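Local structure of transcriptional regulator, AraC family (Pseudomonas putida, 3GRA) at residues G124-P129 against S148-R153; G118-Y123 against P140-T145; G105-G110 against L156-P161. The protein probably regulates transcription by sequence-specific DNA binding, the present chain being its DJ-1/PfpI-like part rather than its AraC-type helix-turn-helix part. All coordinates share one frame; numbering follows the deposited sequence.

Interaction 1 of 3, residues G124-P129 against S148-R153; sequences GCSIHP and SFTLDR
Ser126 and Thr150 both hold their hydroxyl anti to the carbonyl carbon, beside the backbone N, and Asp152 holds CG anti to its own N (chi1 -179°). These torsions place both hydroxyls and the Asp152 CG on the side of the other segment. Ser126 OG and Thr150 OG1 meet at 2.7 Å, a probable hydrogen bond between two buried hydroxyls. Each has a further partner: Ala147 O for Ser126 OG, Thr145 OG1 for Thr150 OG1. The other branch of Thr150, CG2, packs on the backbone of Gly124, 3.7 Å from its C atom. At the far end Gly124 N donates to Asp152 OD2 over 2.9 Å. That bond is nearly straight (166°) and uses the anti side of the carboxylate. Arg153 grips the same carboxylate side-on. Its NH2 reaches OD2 of Asp152 on the syn side at 3.1 Å, from the face opposite to Gly124 N, and its NE meets OD1 of Asp152 at 2.9 Å. An alanine in place of this aspartate would probably leave Gly124 N without this acceptor and the Arg153 guanidinium without its adjacent countercharge, freer to turn on its remaining holds, Tyr123 and Asp122 O. The contact is thus bonded through side chains and not by regular strand pairing. It ties strand 123-125 to strand 149-152, the outermost strand on that side, within this chain, of the mixed central sheet in this alpha/beta domain of the DJ-1/PfpI family.

Interaction 2 of 3, residues G118-Y123 against P140-T145; sequences GVLDDY and PQTRIT
Asp122 and Tyr123 meet Gln141 and Arg143 through two backbone bonds, and these form the close part of the contact. Asp122 N donates to Gln141 O at 2.7 Å, from above the carbonyl plane. Arg143 N reaches Tyr123 O at 3.0 Å, nearly along the C=O axis. A type II turn from Leu120 to Tyr123 presents both groups. Thr142 is buried beside them, with its CG2 3.8 Å from Leu120 CB. Thr142 OG1 is hydrogen-bonded with Ser139 OG and lies 2.8 Å from Leu120 O, at best a weak bond.

The solvent side is looser. The side chains of Asp122 and Arg143 run side by side, and NH1 of Arg143 forms a salt bridge to OD1 of Asp122 at 3.1 Å. The two flat groups stand 87° apart, and the carboxylate is met from above its plane. Arg143 NH2 adds a weak bond to Asp122 O. Also at the rim, the carboxylate of Asp121 and the amide of Gln141 stack, with OD2 of Asp121 3.8 Å from NE2 of Gln141.

The turn follows helix 110-117, whose Leu114 touches Leu120. Strand 142-144 follows helix 132-138, on which Ile144 packs. Strand 155-158 meets Leu120 and Tyr123 through Arg155.

Interaction 3 of 3, residues G105-G110 against L156-P161; sequences GGLWNG and LSAASP
Strands 105-107 and 156-158 form a buried parallel pairing toward one side of the central sheet, between strands 74-78 and 149-152. Their axes come within 4.7 Å and run in directions 8° apart. Ala158 N donates to Gly106 O over 2.8 Å, an almost straight approach to the carbonyl. Gly106 N bonds in turn to Leu156 O, whose position is less certain. Ser157 CA adds a CA-H...O contact to Gly106 O. On the face that carries Leu107 and Ala158, CD2 of Leu107 touches CB of Ala158 at 4.0 Å, and Leu167 of helix 161-176 packs on both residues. Just past the strand, Trp108 has a strained backbone with positive phi (68°), and the chain turns there into helix 110-117. This probably corresponds to the nucleophile elbow of the class I glutaminase and DJ-1 fold, where many relatives carry a cysteine; here the residue is a tryptophan. Its CG lies anti to the backbone N (chi1 -163°). CZ3 of Trp108 meets CD of Pro161 obliquely, at 4.0 Å. His128 stacks on the indole, and Ser20 of helix 18-34 touches both Trp108 and Pro161. One water joins Trp108 N to Ser160 O by two weak bonds. Ser160 is the N-cap of helix 161-176, with OG bonded to Gly163 N.

Interaction 1 lies between the other two. Its centre is about 7 Å from that of interaction 3 and about 10 Å from that of interaction 2. Ser126 N probably bonds to Ser157 OG at 2.7 Å, and Ser148 O to Ala159 N at the same distance, so interaction 1 touches segment 156-161 from both of its own segments. Toward interaction 2, Cys125 O probably accepts from Thr145 N at 2.8 Å. Interactions 2 and 3 do not touch; their nearest atoms are about 6 Å apart. Interaction 2 lies apart from the metal site: the Leu120 side chain is about 11 Å from that of Asp91, seen to bind magnesium in this protein though without the ion on this chain here. The Asp121 side chain is about 13 Å from a bound magnesium ion.

Interaction 1 of 3, residues G124-P129 against S148-R153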
loop_
_atom_site.group_PDB
_atom_site.type_symbol
_atom_site.label_atom_id
_atom_site.label_comp_id
_atom_site.label_asym_id
_atom_site.label_seq_id
_atom_site.Cartn_x
_atom_site.Cartn_y
_atom_site.Cartn_z
ATOM N N GLY A 124 -3.444 7.910 -24.776
ATOM C CA GLY A 124 -2.434 8.587 -23.994
ATOM C C GLY A 124 -2.283 7.734 -22.754
ATOM O O GLY A 124 -3.130 6.886 -22.494
ATOM N N CYS A 125 -1.207 7.931 -22.003
ATOM C CA CYS A 125 -1.002 7.185 -20.773
ATOM C C CYS A 125 0.112 7.825 -19.966
ATOM O O CYS A 125 0.864 8.664 -20.467
ATOM C CB CYS A 125 -0.629 5.719 -21.063
ATOM S SG CYS A 125 1.102 5.441 -21.608
ATOM N N SER A 126 0.202 7.408 -18.710
ATOM C CA SER A 126 1.222 7.877 -17.787
ATOM C C SER A 126 2.028 6.659 -17.373
ATOM O O SER A 126 1.476 5.584 -17.123
ATOM C CB SER A 126 0.590 8.517 -16.541
ATOM O OG SER A 126 0.127 9.821 -16.824
ATOM N N ILE A 127 3.335 6.825 -17.292
ATOM C CA ILE A 127 4.195 5.711 -16.915
ATOM C C ILE A 127 5.422 6.238 -16.210
ATOM O O ILE A 127 5.851 7.354 -16.458
ATOM C CB ILE A 127 4.648 4.919 -18.179
ATOM C CG1 ILE A 127 5.496 3.713 -17.777
ATOM C CG2 ILE A 127 5.433 5.831 -19.103
ATOM C CD1 ILE A 127 5.868 2.797 -18.962
ATOM N N HIS A 128 5.974 5.439 -15.311
ATOM C CA HIS A 128 7.178 5.844 -14.627
ATOM C C HIS A 128 8.254 6.071 -15.694
ATOM O O HIS A 128 8.311 5.347 -16.686
ATOM C CB HIS A 128 7.656 4.752 -13.674
ATOM C CG HIS A 128 8.802 5.185 -12.815
ATOM N ND1 HIS A 128 8.625 5.826 -11.605
ATOM C CD2 HIS A 128 10.139 5.158 -13.034
ATOM C CE1 HIS A 128 9.801 6.177 -11.119
ATOM N NE2 HIS A 128 10.736 5.784 -11.968
ATOM N N PRO A 129 9.108 7.088 -15.505
ATOM C CA PRO A 129 10.199 7.439 -16.430
ATOM C C PRO A 129 11.149 6.283 -16.777
ATOM O O PRO A 129 11.598 6.158 -17.918
ATOM C CB PRO A 129 10.913 8.571 -15.694
ATOM C CG PRO A 129 9.754 9.270 -15.004
ATOM C CD PRO A 129 9.000 8.084 -14.423
ATOM N N SER A 148 1.631 12.861 -14.084
ATOM C CA SER A 148 1.590 11.636 -13.286
ATOM C C SER A 148 0.404 10.664 -13.458
ATOM O O SER A 148 0.507 9.501 -13.061
ATOM C CB SER A 148 1.760 11.996 -11.806
ATOM O OG SER A 148 0.598 12.644 -11.303
ATOM N N PHE A 149 -0.718 11.127 -14.001
ATOM C CA PHE A 149 -1.867 10.243 -14.238
ATOM C C PHE A 149 -2.511 10.596 -15.566
ATOM O O PHE A 149 -2.253 11.655 -16.110
ATOM C CB PHE A 149 -2.914 10.300 -13.119
ATOM C CG PHE A 149 -3.552 11.646 -12.936
ATOM C CD1 PHE A 149 -4.914 11.836 -13.184
ATOM C CD2 PHE A 149 -2.805 12.715 -12.477
ATOM C CE1 PHE A 149 -5.522 13.071 -12.967
ATOM C CE2 PHE A 149 -3.393 13.960 -12.250
ATOM C CZ PHE A 149 -4.757 14.140 -12.494
ATOM N N THR A 150 -3.337 9.691 -16.083
ATOM C CA THR A 150 -3.986 9.872 -17.374
ATOM C C THR A 150 -5.351 9.188 -17.411
ATOM O O THR A 150 -5.468 7.997 -17.125
ATOM C CB THR A 150 -3.114 9.272 -18.521
ATOM O OG1 THR A 150 -1.885 10.002 -18.625
ATOM C CG2 THR A 150 -3.876 9.333 -19.875
ATOM N N LEU A 151 -6.369 9.955 -17.776
ATOM C CA LEU A 151 -7.735 9.466 -17.861
ATOM C C LEU A 151 -8.162 9.667 -19.297
ATOM O O LEU A 151 -8.730 10.697 -19.651
ATOM C CB LEU A 151 -8.635 10.274 -16.937
ATOM C CG LEU A 151 -8.167 10.356 -15.481
ATOM C CD1 LEU A 151 -8.733 11.611 -14.850
ATOM C CD2 LEU A 151 -8.575 9.088 -14.720
ATOM N N ASP A 152 -7.856 8.685 -20.131
ATOM C CA ASP A 152 -8.191 8.760 -21.539
ATOM C C ASP A 152 -9.193 7.677 -21.895
ATOM O O ASP A 152 -8.820 6.543 -22.169
ATOM C CB ASP A 152 -6.916 8.614 -22.371
ATOM C CG ASP A 152 -7.178 8.694 -23.854
ATOM O OD1 ASP A 152 -8.231 9.241 -24.246
ATOM O OD2 ASP A 152 -6.321 8.223 -24.627
ATOM N N ARG A 153 -10.471 8.036 -21.855
ATOM C CA ARG A 153 -11.550 7.111 -22.183
ATOM C C ARG A 153 -11.572 5.908 -21.255
ATOM O O ARG A 153 -11.829 6.043 -20.055
ATOM C CB ARG A 153 -11.414 6.669 -23.643
ATOM C CG ARG A 153 -11.740 7.797 -24.606
ATOM C CD ARG A 153 -11.281 7.506 -26.013
ATOM N NE ARG A 153 -9.837 7.682 -26.150
ATOM C CZ ARG A 153 -9.158 7.362 -27.241
ATOM N NH1 ARG A 153 -9.801 6.858 -28.280
ATOM N NH2 ARG A 153 -7.839 7.521 -27.283
#

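Interaction 2 of 3, residues G118-Y123 against P140-T145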
loop_
_atom_site.group_PDB
_atom_site.type_symbol
_atom_site.label_atom_id
_atom_site.label_comp_id
_atom_site.label_asym_id
_atom_site.label_seq_id
_atom_site.Cartn_x
_atom_site.Cartn_y
_atom_site.Cartn_z
ATOM N N GLY A 118 -0.753 -4.037 -26.801
ATOM C CA GLY A 118 -1.356 -3.354 -27.931
ATOM C C GLY A 118 -2.734 -2.791 -27.625
ATOM O O GLY A 118 -3.563 -2.651 -28.525
ATOM N N VAL A 119 -2.992 -2.457 -26.367
ATOM C CA VAL A 119 -4.292 -1.917 -25.990
ATOM C C VAL A 119 -4.238 -0.406 -25.744
ATOM O O VAL A 119 -5.225 0.201 -25.337
ATOM C CB VAL A 119 -4.847 -2.609 -24.715
ATOM C CG1 VAL A 119 -4.974 -4.101 -24.948
ATOM C CG2 VAL A 119 -3.928 -2.331 -23.520
ATOM N N LEU A 120 -3.079 0.198 -25.975
ATOM C CA LEU A 120 -2.919 1.639 -25.799
ATOM C C LEU A 120 -2.643 2.291 -27.152
ATOM O O LEU A 120 -2.119 3.405 -27.229
ATOM C CB LEU A 120 -1.764 1.950 -24.836
ATOM C CG LEU A 120 -1.958 1.662 -23.346
ATOM C CD1 LEU A 120 -0.675 1.990 -22.601
ATOM C CD2 LEU A 120 -3.118 2.481 -22.797
ATOM N N ASP A 121 -2.998 1.585 -28.218
ATOM C CA ASP A 121 -2.798 2.096 -29.560
ATOM C C ASP A 121 -3.693 3.285 -29.796
ATOM O O ASP A 121 -4.916 3.156 -29.826
ATOM C CB ASP A 121 -3.098 1.018 -30.595
ATOM C CG ASP A 121 -1.944 0.067 -30.785
ATOM O OD1 ASP A 121 -0.955 0.167 -30.029
ATOM O OD2 ASP A 121 -2.029 -0.783 -31.697
ATOM N N ASP A 122 -3.063 4.443 -29.956
ATOM C CA ASP A 122 -3.756 5.698 -30.194
ATOM C C ASP A 122 -4.437 6.162 -28.918
ATOM O O ASP A 122 -5.574 6.657 -28.925
ATOM C CB ASP A 122 -4.769 5.531 -31.325
ATOM C CG ASP A 122 -5.230 6.855 -31.889
ATOM O OD1 ASP A 122 -4.365 7.710 -32.185
ATOM O OD2 ASP A 122 -6.454 7.040 -32.046
ATOM N N TYR A 123 -3.719 5.998 -27.815
ATOM C CA TYR A 123 -4.202 6.394 -26.493
ATOM C C TYR A 123 -3.077 7.110 -25.766
ATOM O O TYR A 123 -1.893 6.942 -26.092
ATOM C CB TYR A 123 -4.582 5.165 -25.671
ATOM C CG TYR A 123 -5.993 4.633 -25.845
ATOM C CD1 TYR A 123 -7.055 5.167 -25.110
ATOM C CD2 TYR A 123 -6.245 3.519 -26.657
ATOM C CE1 TYR A 123 -8.324 4.604 -25.162
ATOM C CE2 TYR A 123 -7.504 2.943 -26.718
ATOM C CZ TYR A 123 -8.546 3.483 -25.963
ATOM O OH TYR A 123 -9.790 2.874 -25.963
ATOM N N PRO A 140 4.804 2.431 -30.541
ATOM C CA PRO A 140 4.855 3.722 -31.234
ATOM C C PRO A 140 3.525 4.472 -31.286
ATOM O O PRO A 140 3.509 5.699 -31.310
ATOM C CB PRO A 140 5.355 3.344 -32.626
ATOM C CG PRO A 140 6.243 2.174 -32.350
ATOM C CD PRO A 140 5.412 1.374 -31.372
ATOM N N GLN A 141 2.414 3.746 -31.309
ATOM C CA GLN A 141 1.101 4.390 -31.370
ATOM C C GLN A 141 0.587 4.900 -30.022
ATOM O O GLN A 141 -0.520 5.431 -29.938
ATOM C CB GLN A 141 0.057 3.440 -31.971
ATOM C CG GLN A 141 0.187 3.223 -33.466
ATOM C CD GLN A 141 -0.951 2.391 -34.031
ATOM O OE1 GLN A 141 -2.123 2.774 -33.953
ATOM N NE2 GLN A 141 -0.612 1.241 -34.603
ATOM N N THR A 142 1.383 4.734 -28.973
ATOM C CA THR A 142 0.990 5.184 -27.642
ATOM C C THR A 142 1.692 6.487 -27.285
ATOM O O THR A 142 2.911 6.597 -27.398
ATOM C CB THR A 142 1.340 4.140 -26.563
ATOM O OG1 THR A 142 0.652 2.915 -26.839
ATOM C CG2 THR A 142 0.932 4.639 -25.191
ATOM N N ARG A 143 0.915 7.465 -26.847
ATOM C CA ARG A 143 1.452 8.761 -26.460
ATOM C C ARG A 143 1.768 8.773 -24.973
ATOM O O ARG A 143 1.048 8.186 -24.164
ATOM C CB ARG A 143 0.441 9.862 -26.793
ATOM C CG ARG A 143 -0.014 9.811 -28.238
ATOM C CD ARG A 143 -1.142 10.767 -28.502
ATOM N NE ARG A 143 -2.392 10.335 -27.884
ATOM C CZ ARG A 143 -3.330 9.623 -28.498
ATOM N NH1 ARG A 143 -3.164 9.248 -29.763
ATOM N NH2 ARG A 143 -4.450 9.313 -27.855
ATOM N N ILE A 144 2.865 9.427 -24.621
ATOM C CA ILE A 144 3.277 9.527 -23.239
ATOM C C ILE A 144 2.838 10.888 -22.738
ATOM O O ILE A 144 3.294 11.923 -23.242
ATOM C CB ILE A 144 4.813 9.427 -23.091
ATOM C CG1 ILE A 144 5.337 8.181 -23.810
ATOM C CG2 ILE A 144 5.180 9.362 -21.622
ATOM C CD1 ILE A 144 4.780 6.902 -23.283
ATOM N N THR A 145 1.946 10.890 -21.755
ATOM C CA THR A 145 1.455 12.136 -21.181
ATOM C C THR A 145 2.511 12.720 -20.253
ATOM O O THR A 145 3.102 12.001 -19.458
ATOM C CB THR A 145 0.208 11.911 -20.329
ATOM O OG1 THR A 145 -0.746 11.140 -21.068
ATOM C CG2 THR A 145 -0.409 13.258 -19.924
#

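Interaction 3 of 3, residues G105-G110 against L156-P161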
loop_
_atom_site.group_PDB
_atom_site.type_symbol
_atom_site.label_atom_id
_atom_site.label_comp_id
_atom_site.label_asym_id
_atom_site.label_seq_id
_atom_site.Cartn_x
_atom_site.Cartn_y
_atom_site.Cartn_z
ATOM N N GLY A 105 -6.219 -0.590 -16.999
ATOM C CA GLY A 105 -5.351 0.356 -16.317
ATOM C C GLY A 105 -3.983 -0.132 -15.875
ATOM O O GLY A 105 -3.668 -1.326 -15.980
ATOM N N GLY A 106 -3.177 0.805 -15.370
ATOM C CA GLY A 106 -1.831 0.492 -14.907
ATOM C C GLY A 106 -1.262 1.516 -13.937
ATOM O O GLY A 106 -1.379 2.726 -14.163
ATOM N N LEU A 107 -0.640 1.033 -12.862
ATOM C CA LEU A 107 -0.034 1.905 -11.847
ATOM C C LEU A 107 1.479 1.725 -11.881
ATOM O O LEU A 107 1.969 0.611 -12.099
ATOM C CB LEU A 107 -0.576 1.571 -10.442
ATOM C CG LEU A 107 -2.113 1.521 -10.284
ATOM C CD1 LEU A 107 -2.460 1.139 -8.842
ATOM C CD2 LEU A 107 -2.756 2.887 -10.653
ATOM N N TRP A 108 2.204 2.820 -11.660
ATOM C CA TRP A 108 3.666 2.852 -11.690
ATOM C C TRP A 108 4.141 2.613 -13.130
ATOM O O TRP A 108 4.351 3.574 -13.861
ATOM C CB TRP A 108 4.267 1.823 -10.732
ATOM C CG TRP A 108 5.724 2.106 -10.448
ATOM C CD1 TRP A 108 6.800 1.729 -11.206
ATOM C CD2 TRP A 108 6.243 2.930 -9.399
ATOM N NE1 TRP A 108 7.961 2.274 -10.696
ATOM C CE2 TRP A 108 7.646 3.013 -9.585
ATOM C CE3 TRP A 108 5.660 3.608 -8.313
ATOM C CZ2 TRP A 108 8.473 3.757 -8.730
ATOM C CZ3 TRP A 108 6.490 4.351 -7.457
ATOM C CH2 TRP A 108 7.880 4.413 -7.676
ATOM N N ASN A 109 4.305 1.357 -13.540
ATOM C CA ASN A 109 4.692 1.061 -14.927
ATOM C C ASN A 109 3.767 0.054 -15.591
ATOM O O ASN A 109 4.083 -0.490 -16.645
ATOM C CB ASN A 109 6.135 0.560 -15.034
ATOM C CG ASN A 109 6.420 -0.593 -14.114
ATOM O OD1 ASN A 109 5.620 -1.526 -13.993
ATOM N ND2 ASN A 109 7.575 -0.545 -13.459
ATOM N N GLY A 110 2.604 -0.179 -14.990
ATOM C CA GLY A 110 1.666 -1.122 -15.581
ATOM C C GLY A 110 1.321 -0.767 -17.021
ATOM O O GLY A 110 0.955 -1.626 -17.815
ATOM N N LEU A 156 -6.929 4.027 -18.128
ATOM C CA LEU A 156 -6.500 4.773 -16.963
ATOM C C LEU A 156 -5.088 4.350 -16.502
ATOM O O LEU A 156 -4.800 3.163 -16.307
ATOM C CB LEU A 156 -7.512 4.563 -15.832
ATOM C CG LEU A 156 -8.912 5.172 -15.997
ATOM C CD1 LEU A 156 -9.668 4.493 -17.147
ATOM C CD2 LEU A 156 -9.680 5.001 -14.695
ATOM N N SER A 157 -4.207 5.321 -16.315
ATOM C CA SER A 157 -2.857 4.972 -15.908
ATOM C C SER A 157 -2.214 6.010 -15.028
ATOM O O SER A 157 -2.539 7.195 -15.114
ATOM C CB SER A 157 -1.980 4.726 -17.141
ATOM O OG SER A 157 -1.834 5.910 -17.899
ATOM N N ALA A 158 -1.294 5.552 -14.182
ATOM C CA ALA A 158 -0.588 6.443 -13.265
ATOM C C ALA A 158 0.890 6.052 -13.167
ATOM O O ALA A 158 1.248 4.870 -13.218
ATOM C CB ALA A 158 -1.257 6.417 -11.884
ATOM N N ALA A 159 1.739 7.063 -13.010
ATOM C CA ALA A 159 3.175 6.870 -12.937
ATOM C C ALA A 159 3.733 6.958 -11.523
ATOM O O ALA A 159 4.906 6.669 -11.300
ATOM C CB ALA A 159 3.853 7.885 -13.807
ATOM N N SER A 160 2.896 7.343 -10.565
ATOM C CA SER A 160 3.357 7.509 -9.195
ATOM C C SER A 160 2.230 7.267 -8.200
ATOM O O SER A 160 1.068 7.176 -8.581
ATOM C CB SER A 160 3.866 8.939 -9.013
ATOM O OG SER A 160 2.763 9.846 -8.986
ATOM N N PRO A 161 2.564 7.171 -6.904
ATOM C CA PRO A 161 1.520 6.946 -5.897
ATOM C C PRO A 161 0.484 8.075 -5.950
ATOM O O PRO A 161 -0.715 7.828 -5.951
ATOM C CB PRO A 161 2.304 6.939 -4.579
ATOM C CG PRO A 161 3.655 6.401 -5.001
ATOM C CD PRO A 161 3.909 7.135 -6.292
HETATM O O HOH W 1 1.342 4.484 -9.616
#